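Local coordinates for protein polyketide synthase (Synechococcus sp., PDB 4GOX) that probably transfers a sulfo group from the cofactor PAPS to an intermediate of an olefin synthase, and binds its by-product adenosine-3'-5'-diphosphate, at residues Y151-R156 and T191-I196; Q210-D215 and F298-P303; E55-P60 and S129-S134. All coordinates share one frame; numbering follows the deposited sequence.

Contact 1 of 3, residues Y151-R156 and T191-I196; sequences YIHLVR and TSNRNI. With A3P (adenosine-3'-5'-diphosphate), chain B.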
loop_
_atom_site.group_PDB
_atom_site.type_symbol
_atom_site.label_atom_id
_atom_site.label_comp_id
_atom_site.label_asym_id
_atom_site.label_seq_id
_atom_site.Cartn_x
_atom_site.Cartn_y
_atom_site.Cartn_z
ATOM N N TYR A 151 5.052 9.114 -2.211
ATOM C CA TYR A 151 4.565 7.859 -2.764
ATOM C C TYR A 151 5.678 6.853 -3.020
ATOM O O TYR A 151 6.580 7.117 -3.818
ATOM C CB TYR A 151 3.774 8.115 -4.068
ATOM C CG TYR A 151 2.716 9.180 -3.909
ATOM C CD1 TYR A 151 1.517 8.907 -3.251
ATOM C CD2 TYR A 151 2.941 10.480 -4.342
ATOM C CE1 TYR A 151 0.555 9.893 -3.069
ATOM C CE2 TYR A 151 1.978 11.472 -4.174
ATOM C CZ TYR A 151 0.798 11.179 -3.521
ATOM O OH TYR A 151 -0.143 12.159 -3.383
ATOM N N ILE A 152 5.572 5.676 -2.388
ATOM C CA ILE A 152 6.471 4.546 -2.629
ATOM C C ILE A 152 5.724 3.638 -3.625
ATOM O O ILE A 152 4.682 3.083 -3.287
ATOM C CB ILE A 152 6.809 3.795 -1.320
ATOM C CG1 ILE A 152 7.582 4.708 -0.342
ATOM C CG2 ILE A 152 7.621 2.508 -1.639
ATOM C CD1 ILE A 152 7.611 4.171 1.091
ATOM N N HIS A 153 6.210 3.565 -4.866
ATOM C CA HIS A 153 5.614 2.734 -5.898
ATOM C C HIS A 153 6.367 1.398 -5.900
ATOM O O HIS A 153 7.477 1.309 -6.422
ATOM C CB HIS A 153 5.720 3.431 -7.270
ATOM C CG HIS A 153 5.156 2.664 -8.439
ATOM N ND1 HIS A 153 5.276 3.145 -9.737
ATOM C CD2 HIS A 153 4.412 1.531 -8.464
ATOM C CE1 HIS A 153 4.657 2.261 -10.500
ATOM N NE2 HIS A 153 4.132 1.268 -9.774
ATOM N N LEU A 154 5.765 0.372 -5.308
ATOM C CA LEU A 154 6.382 -0.951 -5.239
ATOM C C LEU A 154 5.963 -1.733 -6.468
ATOM O O LEU A 154 4.775 -1.808 -6.775
ATOM C CB LEU A 154 6.009 -1.656 -3.911
ATOM C CG LEU A 154 6.415 -3.117 -3.741
ATOM C CD1 LEU A 154 7.929 -3.293 -3.751
ATOM C CD2 LEU A 154 5.855 -3.647 -2.469
ATOM N N VAL A 155 6.948 -2.243 -7.223
ATOM C CA VAL A 155 6.694 -2.954 -8.483
ATOM C C VAL A 155 7.229 -4.360 -8.425
ATOM O O VAL A 155 8.348 -4.577 -7.939
ATOM C CB VAL A 155 7.248 -2.214 -9.742
ATOM C CG1 VAL A 155 6.687 -2.821 -11.029
ATOM C CG2 VAL A 155 6.942 -0.715 -9.699
ATOM N N ARG A 156 6.443 -5.312 -8.974
ATOM C CA ARG A 156 6.822 -6.729 -9.103
ATOM C C ARG A 156 6.625 -7.155 -10.548
ATOM O O ARG A 156 5.834 -6.545 -11.273
ATOM C CB ARG A 156 6.051 -7.634 -8.127
ATOM C CG ARG A 156 6.614 -9.072 -8.059
ATOM C CD ARG A 156 5.866 -9.898 -7.039
ATOM N NE ARG A 156 6.463 -11.218 -6.865
ATOM C CZ ARG A 156 5.923 -12.186 -6.133
ATOM N NH1 ARG A 156 4.753 -12.005 -5.539
ATOM N NH2 ARG A 156 6.538 -13.352 -6.011
ATOM N N THR A 191 -2.992 -1.664 -15.237
ATOM C CA THR A 191 -3.780 -0.494 -14.828
ATOM C C THR A 191 -3.138 0.216 -13.631
ATOM O O THR A 191 -2.887 1.420 -13.703
ATOM C CB THR A 191 -5.232 -0.908 -14.549
ATOM O OG1 THR A 191 -5.742 -1.534 -15.734
ATOM C CG2 THR A 191 -6.110 0.267 -14.104
ATOM N N SER A 192 -2.859 -0.543 -12.555
ATOM C CA SER A 192 -2.259 -0.004 -11.328
ATOM C C SER A 192 -0.915 0.631 -11.597
ATOM O O SER A 192 -0.687 1.768 -11.194
ATOM C CB SER A 192 -2.077 -1.095 -10.270
ATOM O OG SER A 192 -3.361 -1.557 -9.915
ATOM N N ASN A 193 -0.017 -0.127 -12.230
ATOM C CA ASN A 193 1.321 0.338 -12.484
ATOM C C ASN A 193 1.357 1.551 -13.353
ATOM O O ASN A 193 2.099 2.474 -13.039
ATOM C CB ASN A 193 2.242 -0.792 -12.929
ATOM C CG ASN A 193 2.604 -1.652 -11.746
ATOM O OD1 ASN A 193 3.109 -1.153 -10.751
ATOM N ND2 ASN A 193 2.214 -2.922 -11.749
ATOM N N ARG A 194 0.487 1.615 -14.369
ATOM C CA ARG A 194 0.426 2.798 -15.225
ATOM C C ARG A 194 -0.093 4.031 -14.433
ATOM O O ARG A 194 0.531 5.095 -14.493
ATOM C CB ARG A 194 -0.420 2.519 -16.472
ATOM C CG ARG A 194 -0.739 3.750 -17.327
ATOM C CD ARG A 194 0.455 4.078 -18.181
ATOM N NE ARG A 194 0.810 2.951 -19.047
ATOM C CZ ARG A 194 1.988 2.804 -19.643
ATOM N NH1 ARG A 194 2.948 3.702 -19.461
ATOM N NH2 ARG A 194 2.222 1.743 -20.408
ATOM N N ASN A 195 -1.180 3.863 -13.651
ATOM C CA ASN A 195 -1.754 4.951 -12.840
ATOM C C ASN A 195 -0.750 5.512 -11.829
ATOM O O ASN A 195 -0.612 6.729 -11.736
ATOM C CB ASN A 195 -3.037 4.515 -12.139
ATOM C CG ASN A 195 -4.205 4.276 -13.053
ATOM O OD1 ASN A 195 -4.300 4.852 -14.105
ATOM N ND2 ASN A 195 -5.157 3.467 -12.647
ATOM N N ILE A 196 -0.023 4.633 -11.119
ATOM C CA ILE A 196 0.963 5.050 -10.109
ATOM C C ILE A 196 2.144 5.760 -10.761
ATOM O O ILE A 196 2.571 6.814 -10.278
ATOM C CB ILE A 196 1.401 3.919 -9.140
ATOM C CG1 ILE A 196 0.182 3.233 -8.483
ATOM C CG2 ILE A 196 2.327 4.490 -8.053
ATOM C CD1 ILE A 196 0.506 1.819 -8.018
HETATM P P1 A3P B . 2.465 -15.358 -2.856
HETATM O O1P A3P B . 1.272 -15.619 -3.744
HETATM O O2P A3P B . 2.196 -15.760 -1.421
HETATM O O3P A3P B . 3.796 -15.760 -3.429
HETATM P P2 A3P B . 0.931 -8.416 -1.377
HETATM O O4P A3P B . 1.164 -7.121 -2.103
HETATM O O5P A3P B . -0.366 -9.113 -1.647
HETATM O O6P A3P B . 1.308 -8.332 0.084
HETATM O "O5'" A3P B . 2.019 -9.437 -1.964
HETATM C "C5'" A3P B . 1.929 -10.846 -1.694
HETATM C "C4'" A3P B . 3.237 -11.514 -2.104
HETATM O "O4'" A3P B . 4.349 -10.999 -1.383
HETATM C "C3'" A3P B . 3.298 -13.004 -1.831
HETATM O "O3'" A3P B . 2.598 -13.741 -2.827
HETATM C "C2'" A3P B . 4.785 -13.283 -1.796
HETATM O "O2'" A3P B . 5.301 -13.642 -3.080
HETATM C "C1'" A3P B . 5.405 -11.964 -1.365
HETATM N N9 A3P B . 5.905 -12.156 0.016
HETATM C C8 A3P B . 5.125 -12.257 1.131
HETATM N N7 A3P B . 5.882 -12.475 2.230
HETATM C C5 A3P B . 7.162 -12.522 1.816
HETATM C C6 A3P B . 8.464 -12.761 2.467
HETATM N N6 A3P B . 8.500 -12.943 3.800
HETATM N N1 A3P B . 9.583 -12.738 1.699
HETATM C C2 A3P B . 9.537 -12.519 0.360
HETATM N N3 A3P B . 8.375 -12.334 -0.309
HETATM C C4 A3P B . 7.182 -12.318 0.354
HETATM O O HOH W 1 3.021 -2.456 -8.504
HETATM O O HOH W 2 3.522 -4.919 -9.271
#
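A buried imidazole lies between two aliphatic branches and still uses both of its nitrogens: CG2 of Ile-196 rests over one face of the His-153 ring, 3.6 Å from its centroid, and CG2 of Val-155 covers the opposite face near the rim. Chi1 (179°) sets CG anti to the backbone N. On the helix side, His-153 NE2 donates to Asn-193 OD1 over 2.8 Å, nearly straight at 166°, meeting a lone pair in the carbonyl plane. Ring and amide are almost coplanar, and ND1 is held by Tyr-208 OH, so the rotation of the imidazole is fixed from both ends; the case illustrates how a polar ring buried among aliphatic groups is satisfied at each nitrogen. Asn-193 OD1 also accepts from a water that donates to Leu-154 O, while a second water accepts from Arg-156 N at 3.0 Å and, weakly, from Asn-193 ND2. Beyond, the extended Arg-156 chain gives two weak bonds to O2' of the bound nucleotide, the shorter 3.0 Å from NH1. Strand 149-155, helix 181-202 and the neighbouring parallel strand 208-212 make this the packing of a beta-alpha-beta crossover in the P-loop-like sulfotransferase fold.

Contact 2 of 3, residues Q210-D215 and F298-P303; sequences QVIYED and FAYDLP. With A3P (adenosine-3'-5'-diphosphate), chain B.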
loop_
_atom_site.group_PDB
_atom_site.type_symbol
_atom_site.label_atom_id
_atom_site.label_comp_id
_atom_site.label_asym_id
_atom_site.label_seq_id
_atom_site.Cartn_x
_atom_site.Cartn_y
_atom_site.Cartn_z
ATOM N N GLN A 210 10.241 4.593 -6.956
ATOM C CA GLN A 210 9.987 3.228 -7.422
ATOM C C GLN A 210 10.838 2.257 -6.619
ATOM O O GLN A 210 12.018 2.493 -6.407
ATOM C CB GLN A 210 10.366 3.058 -8.899
ATOM C CG GLN A 210 9.291 3.608 -9.797
ATOM C CD GLN A 210 9.588 3.430 -11.257
ATOM O OE1 GLN A 210 10.419 2.610 -11.658
ATOM N NE2 GLN A 210 8.837 4.137 -12.080
ATOM N N VAL A 211 10.248 1.159 -6.200
ATOM C CA VAL A 211 10.941 0.099 -5.474
ATOM C C VAL A 211 10.631 -1.194 -6.215
ATOM O O VAL A 211 9.464 -1.546 -6.398
ATOM C CB VAL A 211 10.496 0.007 -3.975
ATOM C CG1 VAL A 211 11.148 -1.188 -3.295
ATOM C CG2 VAL A 211 10.838 1.287 -3.218
ATOM N N ILE A 212 11.666 -1.891 -6.638
ATOM C CA ILE A 212 11.528 -3.163 -7.332
ATOM C C ILE A 212 11.533 -4.277 -6.294
ATOM O O ILE A 212 12.546 -4.497 -5.629
ATOM C CB ILE A 212 12.646 -3.328 -8.395
ATOM C CG1 ILE A 212 12.665 -2.117 -9.379
ATOM C CG2 ILE A 212 12.521 -4.661 -9.119
ATOM C CD1 ILE A 212 11.307 -1.851 -10.205
ATOM N N TYR A 213 10.395 -4.988 -6.173
ATOM C CA TYR A 213 10.219 -6.113 -5.250
ATOM C C TYR A 213 11.399 -7.091 -5.314
ATOM O O TYR A 213 11.885 -7.512 -4.257
ATOM C CB TYR A 213 8.904 -6.846 -5.534
ATOM C CG TYR A 213 8.826 -8.195 -4.862
ATOM C CD1 TYR A 213 8.423 -8.312 -3.534
ATOM C CD2 TYR A 213 9.179 -9.354 -5.545
ATOM C CE1 TYR A 213 8.361 -9.557 -2.906
ATOM C CE2 TYR A 213 9.128 -10.599 -4.929
ATOM C CZ TYR A 213 8.711 -10.696 -3.611
ATOM O OH TYR A 213 8.663 -11.926 -3.011
ATOM N N GLU A 214 11.858 -7.443 -6.547
ATOM C CA GLU A 214 12.983 -8.366 -6.789
ATOM C C GLU A 214 14.249 -7.828 -6.140
ATOM O O GLU A 214 14.962 -8.604 -5.533
ATOM C CB GLU A 214 13.210 -8.634 -8.304
ATOM C CG GLU A 214 12.092 -9.409 -8.997
ATOM C CD GLU A 214 10.750 -8.713 -9.209
ATOM O OE1 GLU A 214 10.663 -7.480 -9.016
ATOM O OE2 GLU A 214 9.772 -9.412 -9.556
ATOM N N ASP A 215 14.495 -6.494 -6.192
ATOM C CA ASP A 215 15.664 -5.902 -5.517
ATOM C C ASP A 215 15.451 -5.924 -3.977
ATOM O O ASP A 215 16.381 -6.169 -3.236
ATOM C CB ASP A 215 15.896 -4.453 -5.985
ATOM C CG ASP A 215 16.286 -4.265 -7.448
ATOM O OD1 ASP A 215 16.236 -3.099 -7.933
ATOM O OD2 ASP A 215 16.636 -5.276 -8.111
ATOM N N PHE A 298 10.205 -0.775 -16.331
ATOM C CA PHE A 298 10.765 -1.196 -15.042
ATOM C C PHE A 298 11.946 -2.124 -15.173
ATOM O O PHE A 298 12.341 -2.712 -14.172
ATOM C CB PHE A 298 9.700 -1.853 -14.149
ATOM C CG PHE A 298 8.465 -1.034 -13.960
ATOM C CD1 PHE A 298 8.526 0.218 -13.356
ATOM C CD2 PHE A 298 7.232 -1.512 -14.372
ATOM C CE1 PHE A 298 7.376 0.988 -13.189
ATOM C CE2 PHE A 298 6.075 -0.751 -14.182
ATOM C CZ PHE A 298 6.159 0.499 -13.609
ATOM N N ALA A 299 12.513 -2.245 -16.393
ATOM C CA ALA A 299 13.674 -3.090 -16.729
ATOM C C ALA A 299 13.460 -4.612 -16.574
ATOM O O ALA A 299 14.437 -5.351 -16.493
ATOM C CB ALA A 299 14.926 -2.632 -15.980
ATOM N N TYR A 300 12.197 -5.088 -16.589
ATOM C CA TYR A 300 11.920 -6.529 -16.524
ATOM C C TYR A 300 12.156 -7.221 -17.861
ATOM O O TYR A 300 11.921 -6.627 -18.909
ATOM C CB TYR A 300 10.483 -6.792 -16.102
ATOM C CG TYR A 300 10.218 -6.471 -14.654
ATOM C CD1 TYR A 300 10.909 -7.123 -13.636
ATOM C CD2 TYR A 300 9.245 -5.540 -14.295
ATOM C CE1 TYR A 300 10.625 -6.869 -12.296
ATOM C CE2 TYR A 300 8.959 -5.275 -12.960
ATOM C CZ TYR A 300 9.654 -5.939 -11.966
ATOM O OH TYR A 300 9.390 -5.640 -10.654
ATOM N N ASP A 301 12.546 -8.507 -17.804
ATOM C CA ASP A 301 12.809 -9.386 -18.952
ATOM C C ASP A 301 11.596 -10.313 -19.163
ATOM O O ASP A 301 11.085 -10.896 -18.194
ATOM C CB ASP A 301 14.084 -10.207 -18.680
ATOM C CG ASP A 301 14.665 -10.928 -19.873
ATOM O OD1 ASP A 301 14.767 -10.301 -20.962
ATOM O OD2 ASP A 301 15.090 -12.096 -19.708
ATOM N N LEU A 302 11.109 -10.402 -20.420
ATOM C CA LEU A 302 9.922 -11.194 -20.779
ATOM C C LEU A 302 10.195 -12.260 -21.875
ATOM O O LEU A 302 10.259 -11.918 -23.066
ATOM C CB LEU A 302 8.741 -10.271 -21.179
ATOM C CG LEU A 302 8.454 -9.070 -20.262
ATOM C CD1 LEU A 302 7.631 -8.050 -20.969
ATOM C CD2 LEU A 302 7.802 -9.494 -18.943
ATOM N N PRO A 303 10.342 -13.558 -21.494
ATOM C CA PRO A 303 10.615 -14.592 -22.514
ATOM C C PRO A 303 9.382 -15.064 -23.293
ATOM O O PRO A 303 8.367 -15.468 -22.720
ATOM C CB PRO A 303 11.282 -15.714 -21.719
ATOM C CG PRO A 303 10.798 -15.542 -20.311
ATOM C CD PRO A 303 10.296 -14.134 -20.130
HETATM P P1 A3P B . 2.465 -15.358 -2.856
HETATM O O1P A3P B . 1.272 -15.619 -3.744
HETATM O O2P A3P B . 2.196 -15.760 -1.421
HETATM O O3P A3P B . 3.796 -15.760 -3.429
HETATM P P2 A3P B . 0.931 -8.416 -1.377
HETATM O O4P A3P B . 1.164 -7.121 -2.103
HETATM O O5P A3P B . -0.366 -9.113 -1.647
HETATM O O6P A3P B . 1.308 -8.332 0.084
HETATM O "O5'" A3P B . 2.019 -9.437 -1.964
HETATM C "C5'" A3P B . 1.929 -10.846 -1.694
HETATM C "C4'" A3P B . 3.237 -11.514 -2.104
HETATM O "O4'" A3P B . 4.349 -10.999 -1.383
HETATM C "C3'" A3P B . 3.298 -13.004 -1.831
HETATM O "O3'" A3P B . 2.598 -13.741 -2.827
HETATM C "C2'" A3P B . 4.785 -13.283 -1.796
HETATM O "O2'" A3P B . 5.301 -13.642 -3.080
HETATM C "C1'" A3P B . 5.405 -11.964 -1.365
HETATM N N9 A3P B . 5.905 -12.156 0.016
HETATM C C8 A3P B . 5.125 -12.257 1.131
HETATM N N7 A3P B . 5.882 -12.475 2.230
HETATM C C5 A3P B . 7.162 -12.522 1.816
HETATM C C6 A3P B . 8.464 -12.761 2.467
HETATM N N6 A3P B . 8.500 -12.943 3.800
HETATM N N1 A3P B . 9.583 -12.738 1.699
HETATM C C2 A3P B . 9.537 -12.519 0.360
HETATM N N3 A3P B . 8.375 -12.334 -0.309
HETATM C C4 A3P B . 7.182 -12.318 0.354
#
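The Tyr-300 ring receives Glu-214 OE1 at its edge, in plane, and has the carbonyl O of Phe-298 above the rim of one face; Ile-212 CG2 approaches it obliquely. The Phe-298 ring likewise turns an edge to its partner, the Gln-210 amide, whose OE1 is 3.5 Å from Phe-298 CD1; the two planes stand 68° apart and the side chains cross at about a right angle. Gln-210 NE2 finds its polar partner in Tyr-208 OH.

Ile-212, the last residue of its strand and the N-cap of the helix that follows, touches both residues. Its CG2 meets Tyr-300 tip to tip, 3.6 Å from OH, and its CD1 lies 4.3 Å from Phe-298 CB. Phe-298 and Tyr-300 flank Ala-299, the C-prime residue at positive phi of the Schellman motif that ends helix 289-297.

A bend at chi2 (70°) turns CD of Glu-214 out of the line of the chain, and Tyr-300 OH donates to Glu-214 OE1 over 2.8 Å, arriving from above the carboxylate plane. The other oxygen, OE2, is bonded to the backbone N of His-157, whose ring meets Tyr-300 edge-to-face. One residue earlier, Tyr-213 leads away from the tail to the ligand: its OH donates to N3 of the adenine, 2.7 Å away and in the plane of the phenol ring. The chemistry implies that a buried carboxylate, with a neutral donor on each oxygen and Arg-156 packed beside it, probably remains ionised while tying the C-terminal tail to the start of helix 213-218, whose Tyr-213 binds the adenine.

Contact 3 of 3, residues E55-P60 and S129-S134; sequences ELHLLP and SPSYGS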
loop_
_atom_site.group_PDB
_atom_site.type_symbol
_atom_site.label_atom_id
_atom_site.label_comp_id
_atom_site.label_asym_id
_atom_site.label_seq_id
_atom_site.Cartn_x
_atom_site.Cartn_y
_atom_site.Cartn_z
ATOM N N GLU A 55 -3.922 -2.242 6.157
ATOM C CA GLU A 55 -4.754 -1.431 5.251
ATOM C C GLU A 55 -5.873 -0.607 5.890
ATOM O O GLU A 55 -6.886 -1.168 6.323
ATOM C CB GLU A 55 -5.325 -2.291 4.114
ATOM C CG GLU A 55 -4.328 -2.496 2.990
ATOM C CD GLU A 55 -4.459 -3.795 2.230
ATOM O OE1 GLU A 55 -3.429 -4.491 2.087
ATOM O OE2 GLU A 55 -5.554 -4.067 1.687
ATOM N N LEU A 56 -5.666 0.728 5.949
ATOM C CA LEU A 56 -6.654 1.707 6.427
ATOM C C LEU A 56 -7.837 1.825 5.468
ATOM O O LEU A 56 -8.978 1.997 5.912
ATOM C CB LEU A 56 -5.973 3.079 6.619
ATOM C CG LEU A 56 -4.828 3.112 7.658
ATOM C CD1 LEU A 56 -4.008 4.383 7.516
ATOM C CD2 LEU A 56 -5.382 3.026 9.108
ATOM N N HIS A 57 -7.572 1.737 4.131
ATOM C CA HIS A 57 -8.594 1.843 3.079
ATOM C C HIS A 57 -9.474 3.091 3.242
ATOM O O HIS A 57 -10.689 2.985 3.398
ATOM C CB HIS A 57 -9.422 0.532 2.910
ATOM C CG HIS A 57 -9.971 0.383 1.513
ATOM N ND1 HIS A 57 -9.131 0.376 0.399
ATOM C CD2 HIS A 57 -11.256 0.333 1.083
ATOM C CE1 HIS A 57 -9.929 0.267 -0.653
ATOM N NE2 HIS A 57 -11.216 0.242 -0.291
ATOM N N LEU A 58 -8.833 4.271 3.285
ATOM C CA LEU A 58 -9.498 5.575 3.488
ATOM C C LEU A 58 -9.594 6.434 2.207
ATOM O O LEU A 58 -10.635 7.022 1.939
ATOM C CB LEU A 58 -8.706 6.371 4.536
ATOM C CG LEU A 58 -8.762 5.854 5.994
ATOM C CD1 LEU A 58 -7.693 6.548 6.860
ATOM C CD2 LEU A 58 -10.163 6.070 6.576
ATOM N N LEU A 59 -8.505 6.514 1.431
ATOM C CA LEU A 59 -8.411 7.348 0.223
ATOM C C LEU A 59 -9.563 7.272 -0.798
ATOM O O LEU A 59 -9.931 8.340 -1.289
ATOM C CB LEU A 59 -7.022 7.204 -0.411
ATOM C CG LEU A 59 -6.517 8.340 -1.316
ATOM C CD1 LEU A 59 -6.317 9.630 -0.513
ATOM C CD2 LEU A 59 -5.186 7.962 -1.930
ATOM N N PRO A 60 -10.206 6.095 -1.104
ATOM C CA PRO A 60 -11.294 6.079 -2.112
ATOM C C PRO A 60 -12.585 6.788 -1.746
ATOM O O PRO A 60 -13.484 6.874 -2.585
ATOM C CB PRO A 60 -11.615 4.586 -2.250
ATOM C CG PRO A 60 -10.432 3.859 -1.728
ATOM C CD PRO A 60 -9.887 4.720 -0.662
ATOM N N SER A 129 -1.580 0.477 0.335
ATOM C CA SER A 129 -2.738 -0.030 -0.382
ATOM C C SER A 129 -2.391 -0.691 -1.707
ATOM O O SER A 129 -1.859 -0.021 -2.596
ATOM C CB SER A 129 -3.779 1.052 -0.621
ATOM O OG SER A 129 -4.782 0.547 -1.486
ATOM N N PRO A 130 -2.842 -1.956 -1.914
ATOM C CA PRO A 130 -2.671 -2.596 -3.240
ATOM C C PRO A 130 -3.861 -2.329 -4.187
ATOM O O PRO A 130 -3.981 -2.962 -5.230
ATOM C CB PRO A 130 -2.591 -4.089 -2.900
ATOM C CG PRO A 130 -3.373 -4.235 -1.589
ATOM C CD PRO A 130 -3.507 -2.861 -0.944
ATOM N N SER A 131 -4.773 -1.430 -3.808
ATOM C CA SER A 131 -5.946 -1.152 -4.625
ATOM C C SER A 131 -6.118 0.336 -4.955
ATOM O O SER A 131 -6.709 0.597 -5.975
ATOM C CB SER A 131 -7.212 -1.727 -3.966
ATOM O OG SER A 131 -7.527 -1.012 -2.796
ATOM N N TYR A 132 -5.535 1.299 -4.167
ATOM C CA TYR A 132 -5.697 2.736 -4.516
ATOM C C TYR A 132 -5.266 3.023 -5.971
ATOM O O TYR A 132 -5.959 3.761 -6.655
ATOM C CB TYR A 132 -4.914 3.694 -3.595
ATOM C CG TYR A 132 -5.273 3.793 -2.119
ATOM C CD1 TYR A 132 -6.466 3.264 -1.625
ATOM C CD2 TYR A 132 -4.443 4.466 -1.231
ATOM C CE1 TYR A 132 -6.774 3.327 -0.259
ATOM C CE2 TYR A 132 -4.741 4.543 0.132
ATOM C CZ TYR A 132 -5.906 3.974 0.613
ATOM O OH TYR A 132 -6.188 4.105 1.952
ATOM N N GLY A 133 -4.175 2.412 -6.428
ATOM C CA GLY A 133 -3.652 2.614 -7.799
ATOM C C GLY A 133 -4.482 2.072 -8.941
ATOM O O GLY A 133 -4.246 2.436 -10.096
ATOM N N SER A 134 -5.506 1.233 -8.646
ATOM C CA SER A 134 -6.405 0.684 -9.680
ATOM C C SER A 134 -7.300 1.734 -10.335
ATOM O O SER A 134 -7.869 1.489 -11.390
ATOM C CB SER A 134 -7.263 -0.437 -9.099
ATOM O OG SER A 134 -6.415 -1.530 -8.773
HETATM O O HOH W 3 -7.155 -3.238 -0.792
HETATM O O HOH W 4 -4.973 1.322 2.546
HETATM O O HOH W 5 -6.504 -0.139 0.616
#
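Two loops that follow strands 50-51 and 124-129, neighbours in the parallel sheet, meet on the nucleotide side of the fold, where Tyr-132 of one is packed against Leu-59 of the other. Leu-59 CB makes a CH-pi contact 3.6 Å from the ring centroid, and Ser-129 CB covers the centre of the opposite face. Pro-60 crosses the ring at about a right angle, bringing its CD to 3.4 Å from Tyr-132 CE1. Tyr-132 reaches the other loop with its OH, which accepts from Leu-58 N at 3.0 Å and, weakly, from Leu-59 N. The main partner of this hydroxyl is Asp-127 OD1; a water that accepts from His-57 N also donates weakly to it.

Nearer the ligand, Glu-55 and Pro-130 meet tip to tip, Glu-55 OE1 3.4 Å from Pro-130 CD; the proline side chain is about 5 Å from the bound nucleotide. Glu-55 OE1 is salt-bridged to Lys-128, and OE2 accepts from a water that also bonds Ser-131 OG. His-57 and Tyr-132 run alongside each other in opposite directions, His-57 ND1 nearest to Tyr-132 CE1. A water in the plane of the imidazole, 2.7 Å from His-57 ND1, also bonds Ser-129 OG. That hydroxyl is already fixed by the turn: it accepts from Ser-131 N and, at 2.9 Å, from Tyr-132 N, an ST turn and an ST motif. Direct bonds across the contact therefore run from backbone amides to one phenol oxygen, which they would be expected to polarise, whereas water joins Glu-55 OE2 to Ser-131 OG and His-57 ND1 to Ser-129 OG.

All three contacts border the same nucleotide-binding sheet. Contacts 1 and 2 have centres 12 Å apart and share neighbouring strands: Val-155 N and Val-211 O, and Val-155 O and Tyr-213 N, are each 2.7 Å apart, probable hydrogen bonds. Both touch the nucleotide, contact 1 through Arg-156 at the ribose and contact 2 through Tyr-213 at the adenine. Contact 3 is likewise 12 Å from contact 1, centre to centre, and joins it through helix 181-202, where Asn-195 ND2 lies 2.9 Å from Gly-133 O. Contacts 2 and 3 stay about 11 Å apart at their nearest atoms, so contact 1 links them, with contact 3 reaching the ligand's surroundings through Pro-130.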